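Local coordinates for paenibacillus xanthan lyase (PDB 6F2P), which cleaves the polysaccharide xanthan as a calcium-containing lyase of polysaccharide lyase family 8, at residues 462-474 / 481-493. Numbering follows the deposited sequence.
Sequences ILGQYGVSGMELH and TAKKSWFMFDDEI. With CA (calcium ion), chain B.
Thr481 OG1 donates to Leu473 O at 2.7 Å, in the carbonyl plane, while Ala482 N reaches the same oxygen from 32° out of that plane. With chi1 at -164°, the hydroxyl stands anti to the backbone N and beside its own carbonyl carbon; a water links it to Glu472 OE2. A valine here would probably leave Leu473 O with the amide of Ala482 as its one donor from this hairpin and deprive the water of its second acceptor, breaking the bridge to Glu472. On the same face, Lys483 runs alongside Glu472, its CE 3.6 Å from Glu472 OE2, though NZ bonds to Ser644. Farther along, Val468 CG2 packs 3.6 Å from Phe487 CE2. On the opposite face of the sheet, Trp486 turns its ring edge to Met471 CB, 3.9 Å from CZ3, and Met488 bends its CE back to 3.6 Å from Ser469 N. Paired backbone bonds from Gly467–Met488 to Leu473–Ala482 bind this antiparallel hairpin. Past Met488 the chain turns into the calcium site, where Asp490, Asp491 and bidentate Glu492 are joined by Gln636 and Glu651. Within the super-sandwich domain, strands 457-462 and 493-501 flank the hairpin and strand 380-385 packs on the Trp486 and Met488 face; strand 678-684, from the C-terminal beta-sandwich, covers Val468.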
ATOM      1  N   ILE A 462       7.712  -9.836  -6.581  1.00 14.31           N
ATOM      2  CA  ILE A 462       8.428 -10.180  -7.792  1.00 18.17           C
ATOM      3  C   ILE A 462       7.781 -11.389  -8.475  1.00 19.23           C
ATOM      4  O   ILE A 462       7.216 -12.264  -7.811  1.00 15.56           O
ATOM      5  CB  ILE A 462       9.941 -10.390  -7.507  1.00 18.08           C
ATOM      6  CG1 ILE A 462      10.780  -9.914  -8.695  1.00 19.60           C
ATOM      7  CG2 ILE A 462      10.239 -11.830  -7.148  1.00 15.73           C
ATOM      8  CD1 ILE A 462      12.239  -9.692  -8.352  1.00 22.01           C
ATOM      9  N   LEU A 463       7.824 -11.394  -9.808  1.00 22.47           N
ATOM     10  CA  LEU A 463       7.295 -12.491 -10.620  1.00 15.02           C
ATOM     11  C   LEU A 463       5.800 -12.716 -10.427  1.00 18.81           C
ATOM     12  O   LEU A 463       5.246 -13.721 -10.883  1.00 20.10           O
ATOM     13  CB  LEU A 463       8.072 -13.780 -10.341  1.00 19.35           C
ATOM     14  CG  LEU A 463       9.569 -13.682 -10.639  1.00 20.46           C
ATOM     15  CD1 LEU A 463      10.281 -14.994 -10.370  1.00 26.21           C
ATOM     16  CD2 LEU A 463       9.773 -13.249 -12.075  1.00 16.19           C
ATOM     17  N   GLY A 464       5.145 -11.771  -9.762  1.00 14.67           N
ATOM     18  CA  GLY A 464       3.753 -11.930  -9.400  1.00 18.31           C
ATOM     19  C   GLY A 464       3.490 -13.145  -8.521  1.00 17.92           C
ATOM     20  O   GLY A 464       2.351 -13.606  -8.450  1.00 19.25           O
ATOM     21  N   GLN A 465       4.530 -13.648  -7.850  1.00 16.53           N
ATOM     22  CA  GLN A 465       4.449 -14.895  -7.082  1.00 21.04           C
ATOM     23  C   GLN A 465       5.094 -14.823  -5.689  1.00 18.92           C
ATOM     24  O   GLN A 465       4.719 -15.559  -4.778  1.00 18.82           O
ATOM     25  CB  GLN A 465       5.126 -16.026  -7.855  1.00 22.43           C
ATOM     26  CG  GLN A 465       4.450 -16.402  -9.154  1.00 21.88           C
ATOM     27  CD  GLN A 465       4.929 -17.738  -9.655  1.00 28.78           C
ATOM     28  OE1 GLN A 465       4.818 -18.753  -8.957  1.00 25.24           O
ATOM     29  NE2 GLN A 465       5.491 -17.750 -10.864  1.00 35.51           N
ATOM     30  N   TYR A 466       6.079 -13.953  -5.533  1.00 15.43           N
ATOM     31  CA  TYR A 466       6.831 -13.893  -4.288  1.00 16.83           C
ATOM     32  C   TYR A 466       6.758 -12.473  -3.755  1.00 15.05           C
ATOM     33  O   TYR A 466       6.747 -11.509  -4.519  1.00 14.85           O
ATOM     34  CB  TYR A 466       8.289 -14.344  -4.514  1.00 14.50           C
ATOM     35  CG  TYR A 466       8.379 -15.616  -5.327  1.00 18.56           C
ATOM     36  CD1 TYR A 466       7.655 -16.744  -4.961  1.00 16.82           C
ATOM     37  CD2 TYR A 466       9.160 -15.682  -6.482  1.00 20.91           C
ATOM     38  CE1 TYR A 466       7.714 -17.912  -5.709  1.00 18.47           C
ATOM     39  CE2 TYR A 466       9.230 -16.853  -7.242  1.00 16.29           C
ATOM     40  CZ  TYR A 466       8.503 -17.962  -6.845  1.00 22.53           C
ATOM     41  OH  TYR A 466       8.550 -19.122  -7.587  1.00 28.23           O
ATOM     42  N   GLY A 467       6.684 -12.331  -2.442  1.00 14.28           N
ATOM     43  CA  GLY A 467       6.483 -11.018  -1.878  1.00 12.00           C
ATOM     44  C   GLY A 467       7.114 -10.884  -0.517  1.00 15.85           C
ATOM     45  O   GLY A 467       7.474 -11.878   0.127  1.00 17.93           O
ATOM     46  N   VAL A 468       7.250  -9.638  -0.089  1.00 13.22           N
ATOM     47  CA  VAL A 468       7.763  -9.309   1.223  1.00 13.79           C
ATOM     48  C   VAL A 468       6.932  -8.138   1.738  1.00 15.86           C
ATOM     49  O   VAL A 468       6.687  -7.175   0.999  1.00 13.41           O
ATOM     50  CB  VAL A 468       9.269  -8.934   1.157  1.00 11.96           C
ATOM     51  CG1 VAL A 468       9.525  -7.957   0.029  1.00 10.91           C
ATOM     52  CG2 VAL A 468       9.750  -8.363   2.484  1.00 13.21           C
ATOM     53  N   SER A 469       6.470  -8.230   2.984  1.00 14.14           N
ATOM     54  CA  SER A 469       5.730  -7.132   3.591  1.00 10.33           C
ATOM     55  C   SER A 469       6.300  -6.786   4.938  1.00 11.70           C
ATOM     56  O   SER A 469       6.973  -7.602   5.576  1.00 12.99           O
ATOM     57  CB  SER A 469       4.260  -7.485   3.772  1.00 10.13           C
ATOM     58  OG  SER A 469       3.611  -7.685   2.535  1.00 14.13           O
ATOM     59  N   GLY A 470       6.004  -5.574   5.385  1.00 11.04           N
ATOM     60  CA  GLY A 470       6.439  -5.139   6.688  1.00 10.88           C
ATOM     61  C   GLY A 470       5.476  -4.169   7.323  1.00 12.65           C
ATOM     62  O   GLY A 470       4.714  -3.470   6.642  1.00 12.59           O
ATOM     63  N   MET A 471       5.531  -4.124   8.650  1.00 12.70           N
ATOM     64  CA  MET A 471       4.726  -3.209   9.431  1.00 10.98           C
ATOM     65  C   MET A 471       5.519  -2.752  10.636  1.00 11.39           C
ATOM     66  O   MET A 471       5.999  -3.575  11.417  1.00 13.85           O
ATOM     67  CB  MET A 471       3.466  -3.927   9.907  1.00 15.63           C
ATOM     68  CG  MET A 471       2.619  -3.140  10.877  1.00 13.53           C
ATOM     69  SD  MET A 471       1.132  -4.056  11.325  1.00 19.51           S
ATOM     70  CE  MET A 471       0.428  -2.937  12.542  1.00 12.22           C
ATOM     71  N   GLU A 472       5.678  -1.443  10.784  1.00 11.14           N
ATOM     72  CA  GLU A 472       6.122  -0.907  12.061  1.00 12.08           C
ATOM     73  C   GLU A 472       4.900  -0.758  12.968  1.00 15.38           C
ATOM     74  O   GLU A 472       4.104   0.175  12.831  1.00 15.41           O
ATOM     75  CB  GLU A 472       6.849   0.424  11.899  1.00 13.57           C
ATOM     76  CG  GLU A 472       7.439   0.937  13.204  1.00 16.21           C
ATOM     77  CD  GLU A 472       8.425   2.071  12.996  1.00 19.96           C
ATOM     78  OE1 GLU A 472       8.384   2.705  11.920  1.00 22.93           O
ATOM     79  OE2 GLU A 472       9.243   2.327  13.907  1.00 19.72           O
ATOM     80  N   LEU A 473       4.739  -1.711  13.874  1.00 13.92           N
ATOM     81  CA  LEU A 473       3.639  -1.680  14.812  1.00 12.72           C
ATOM     82  C   LEU A 473       3.858  -0.602  15.857  1.00 14.18           C
ATOM     83  O   LEU A 473       4.966  -0.420  16.347  1.00 18.55           O
ATOM     84  CB  LEU A 473       3.516  -3.035  15.506  1.00 14.98           C
ATOM     85  CG  LEU A 473       2.558  -3.062  16.698  1.00 14.55           C
ATOM     86  CD1 LEU A 473       1.135  -2.756  16.244  1.00 17.47           C
ATOM     87  CD2 LEU A 473       2.613  -4.405  17.413  1.00 14.09           C
ATOM     88  N   HIS A 474       2.801   0.129  16.174  1.00 14.43           N
ATOM     89  CA  HIS A 474       2.764   0.925  17.390  1.00 17.43           C
ATOM     90  C   HIS A 474       1.340   0.918  17.915  1.00 18.52           C
ATOM     91  O   HIS A 474       0.508   1.708  17.464  1.00 18.75           O
ATOM     92  CB  HIS A 474       3.199   2.362  17.142  1.00 14.39           C
ATOM     93  CG  HIS A 474       3.216   3.191  18.390  1.00 18.09           C
ATOM     94  ND1 HIS A 474       3.219   4.572  18.367  1.00 20.13           N
ATOM     95  CD2 HIS A 474       3.230   2.834  19.694  1.00 17.50           C
ATOM     96  CE1 HIS A 474       3.232   5.026  19.608  1.00 19.05           C
ATOM     97  NE2 HIS A 474       3.235   3.995  20.434  1.00 19.12           N
ATOM     98  N   THR A 481       5.861  -1.087  20.579  1.00 20.56           N
ATOM     99  CA  THR A 481       6.207  -0.864  19.189  1.00 15.57           C
ATOM    100  C   THR A 481       7.062  -2.027  18.703  1.00 17.61           C
ATOM    101  O   THR A 481       7.734  -2.690  19.497  1.00 17.95           O
ATOM    102  CB  THR A 481       6.936   0.478  19.020  1.00 19.94           C
ATOM    103  OG1 THR A 481       6.932   0.865  17.642  1.00 22.55           O
ATOM    104  CG2 THR A 481       8.359   0.383  19.545  1.00 20.67           C
ATOM    105  N   ALA A 482       7.017  -2.299  17.405  1.00 18.36           N
ATOM    106  CA  ALA A 482       7.764  -3.423  16.856  1.00 14.49           C
ATOM    107  C   ALA A 482       7.930  -3.319  15.349  1.00 19.43           C
ATOM    108  O   ALA A 482       7.129  -2.675  14.668  1.00 16.34           O
ATOM    109  CB  ALA A 482       7.076  -4.716  17.203  1.00 10.47           C
ATOM    110  N   LYS A 483       8.977  -3.960  14.835  1.00 18.03           N
ATOM    111  CA  LYS A 483       9.153  -4.099  13.395  1.00 14.88           C
ATOM    112  C   LYS A 483       8.962  -5.555  12.974  1.00 16.32           C
ATOM    113  O   LYS A 483       9.782  -6.435  13.273  1.00 16.50           O
ATOM    114  CB  LYS A 483      10.497  -3.536  12.941  1.00 13.40           C
ATOM    115  CG  LYS A 483      10.516  -2.024  12.945  1.00 13.97           C
ATOM    116  CD  LYS A 483      11.913  -1.454  13.111  1.00 16.82           C
ATOM    117  CE  LYS A 483      11.863   0.066  13.109  1.00 20.35           C
ATOM    118  NZ  LYS A 483      13.209   0.691  13.161  1.00 21.87           N
ATOM    119  N   LYS A 484       7.846  -5.796  12.295  1.00 14.92           N
ATOM    120  CA  LYS A 484       7.443  -7.135  11.901  1.00 14.81           C
ATOM    121  C   LYS A 484       7.496  -7.237  10.383  1.00 17.91           C
ATOM    122  O   LYS A 484       6.961  -6.375   9.671  1.00 14.05           O
ATOM    123  CB  LYS A 484       6.025  -7.418  12.402  1.00 12.08           C
ATOM    124  CG  LYS A 484       5.843  -7.159  13.885  1.00 13.26           C
ATOM    125  CD  LYS A 484       4.367  -7.041  14.281  1.00 13.91           C
ATOM    126  CE  LYS A 484       3.597  -8.336  14.008  1.00 12.29           C
ATOM    127  NZ  LYS A 484       3.994  -9.458  14.903  1.00  9.77           N
ATOM    128  N   SER A 485       8.145  -8.289   9.890  1.00 15.37           N
ATOM    129  CA  SER A 485       8.287  -8.478   8.454  1.00 15.64           C
ATOM    130  C   SER A 485       7.846  -9.874   8.048  1.00 13.34           C
ATOM    131  O   SER A 485       8.007 -10.832   8.797  1.00 13.65           O
ATOM    132  CB  SER A 485       9.734  -8.228   8.017  1.00 13.35           C
ATOM    133  OG  SER A 485      10.094  -6.866   8.189  1.00 11.76           O
ATOM    134  N   TRP A 486       7.280  -9.983   6.857  1.00 11.84           N
ATOM    135  CA  TRP A 486       6.866 -11.278   6.350  1.00 13.77           C
ATOM    136  C   TRP A 486       7.504 -11.523   4.979  1.00 16.60           C
ATOM    137  O   TRP A 486       7.618 -10.604   4.165  1.00 13.89           O
ATOM    138  CB  TRP A 486       5.339 -11.369   6.294  1.00 11.65           C
ATOM    139  CG  TRP A 486       4.673 -11.206   7.638  1.00 13.43           C
ATOM    140  CD1 TRP A 486       4.330 -12.202   8.517  1.00 12.52           C
ATOM    141  CD2 TRP A 486       4.269  -9.975   8.255  1.00 12.86           C
ATOM    142  NE1 TRP A 486       3.741 -11.661   9.641  1.00  9.29           N
ATOM    143  CE2 TRP A 486       3.687 -10.299   9.502  1.00 12.93           C
ATOM    144  CE3 TRP A 486       4.341  -8.631   7.872  1.00 11.57           C
ATOM    145  CZ2 TRP A 486       3.178  -9.324  10.369  1.00 12.51           C
ATOM    146  CZ3 TRP A 486       3.841  -7.662   8.740  1.00 13.57           C
ATOM    147  CH2 TRP A 486       3.265  -8.018   9.975  1.00 12.13           C
ATOM    148  N   PHE A 487       7.961 -12.752   4.751  1.00 14.53           N
ATOM    149  CA  PHE A 487       8.685 -13.086   3.528  1.00 16.83           C
ATOM    150  C   PHE A 487       8.051 -14.322   2.944  1.00 13.59           C
ATOM    151  O   PHE A 487       8.169 -15.415   3.491  1.00 16.01           O
ATOM    152  CB  PHE A 487      10.172 -13.310   3.818  1.00 14.96           C
ATOM    153  CG  PHE A 487      10.831 -12.137   4.496  1.00 14.07           C
ATOM    154  CD1 PHE A 487      10.668 -11.925   5.859  1.00  9.17           C
ATOM    155  CD2 PHE A 487      11.602 -11.238   3.765  1.00 13.31           C
ATOM    156  CE1 PHE A 487      11.258 -10.841   6.483  1.00 10.68           C
ATOM    157  CE2 PHE A 487      12.203 -10.148   4.383  1.00 10.55           C
ATOM    158  CZ  PHE A 487      12.033  -9.952   5.747  1.00 13.30           C
ATOM    159  N   MET A 488       7.358 -14.137   1.833  1.00 13.67           N
ATOM    160  CA  MET A 488       6.454 -15.155   1.333  1.00 15.70           C
ATOM    161  C   MET A 488       6.958 -15.722   0.016  1.00 17.84           C
ATOM    162  O   MET A 488       6.956 -15.026  -0.994  1.00 23.38           O
ATOM    163  CB  MET A 488       5.065 -14.533   1.187  1.00 13.99           C
ATOM    164  CG  MET A 488       4.485 -14.097   2.529  1.00 13.19           C
ATOM    165  SD  MET A 488       3.429 -12.636   2.515  1.00 14.71           S
ATOM    166  CE  MET A 488       4.627 -11.310   2.450  1.00 14.41           C
ATOM    167  N   PHE A 489       7.401 -16.978   0.033  1.00 16.80           N
ATOM    168  CA  PHE A 489       8.054 -17.574  -1.137  1.00 17.00           C
ATOM    169  C   PHE A 489       7.208 -18.654  -1.795  1.00 19.68           C
ATOM    170  O   PHE A 489       5.993 -18.505  -1.901  1.00 24.30           O
ATOM    171  CB  PHE A 489       9.448 -18.097  -0.778  1.00 15.17           C
ATOM    172  CG  PHE A 489      10.375 -17.030  -0.247  1.00 15.82           C
ATOM    173  CD1 PHE A 489      10.794 -15.987  -1.062  1.00 15.85           C
ATOM    174  CD2 PHE A 489      10.815 -17.063   1.065  1.00 13.95           C
ATOM    175  CE1 PHE A 489      11.651 -14.997  -0.578  1.00 14.48           C
ATOM    176  CE2 PHE A 489      11.666 -16.083   1.559  1.00 12.40           C
ATOM    177  CZ  PHE A 489      12.088 -15.049   0.735  1.00 16.74           C
ATOM    178  N   ASP A 490       7.833 -19.733  -2.256  1.00 15.68           N
ATOM    179  CA  ASP A 490       7.061 -20.747  -2.979  1.00 20.29           C
ATOM    180  C   ASP A 490       6.271 -21.689  -2.065  1.00 16.42           C
ATOM    181  O   ASP A 490       5.158 -22.078  -2.398  1.00 18.36           O
ATOM    182  CB  ASP A 490       7.930 -21.535  -3.971  1.00 18.56           C
ATOM    183  CG  ASP A 490       9.143 -22.148  -3.321  1.00 17.22           C
ATOM    184  OD1 ASP A 490       9.569 -21.619  -2.282  1.00 20.98           O
ATOM    185  OD2 ASP A 490       9.677 -23.151  -3.843  1.00 22.92           O
ATOM    186  N   ASP A 491       6.838 -22.054  -0.919  1.00 17.43           N
ATOM    187  CA  ASP A 491       6.179 -23.002  -0.026  1.00 15.79           C
ATOM    188  C   ASP A 491       6.504 -22.715   1.431  1.00 15.18           C
ATOM    189  O   ASP A 491       6.310 -23.565   2.287  1.00 18.82           O
ATOM    190  CB  ASP A 491       6.554 -24.449  -0.378  1.00 15.14           C
ATOM    191  CG  ASP A 491       8.059 -24.706  -0.322  1.00 22.76           C
ATOM    192  OD1 ASP A 491       8.835 -23.760  -0.063  1.00 21.56           O
ATOM    193  OD2 ASP A 491       8.469 -25.856  -0.583  1.00 26.23           O
ATOM    194  N   GLU A 492       7.011 -21.521   1.708  1.00 15.11           N
ATOM    195  CA  GLU A 492       7.263 -21.121   3.084  1.00 18.82           C
ATOM    196  C   GLU A 492       6.946 -19.655   3.280  1.00 17.03           C
ATOM    197  O   GLU A 492       6.977 -18.872   2.329  1.00 18.06           O
ATOM    198  CB  GLU A 492       8.720 -21.379   3.487  1.00 15.75           C
ATOM    199  CG  GLU A 492       9.748 -20.575   2.712  1.00 12.83           C
ATOM    200  CD  GLU A 492      10.261 -21.314   1.485  1.00 21.60           C
ATOM    201  OE1 GLU A 492       9.674 -21.125   0.402  1.00 21.24           O
ATOM    202  OE2 GLU A 492      11.246 -22.086   1.598  1.00 20.84           O
ATOM    203  N   ILE A 493       6.630 -19.300   4.521  1.00 13.26           N
ATOM    204  CA  ILE A 493       6.543 -17.906   4.930  1.00 15.11           C
ATOM    205  C   ILE A 493       7.507 -17.662   6.078  1.00 15.32           C
ATOM    206  O   ILE A 493       7.455 -18.350   7.095  1.00 20.06           O
ATOM    207  CB  ILE A 493       5.134 -17.525   5.400  1.00 15.05           C
ATOM    208  CG1 ILE A 493       4.132 -17.692   4.261  1.00 15.33           C
ATOM    209  CG2 ILE A 493       5.125 -16.097   5.911  1.00  8.45           C
ATOM    210  CD1 ILE A 493       3.124 -18.774   4.509  1.00 17.37           C
TER
HETATM  211 CA    CA B1101      10.994 -22.949  -0.734  1.00 20.09          CA
HETATM  212  O   HOH W   1       9.092   0.481  16.107  1.00 28.77           O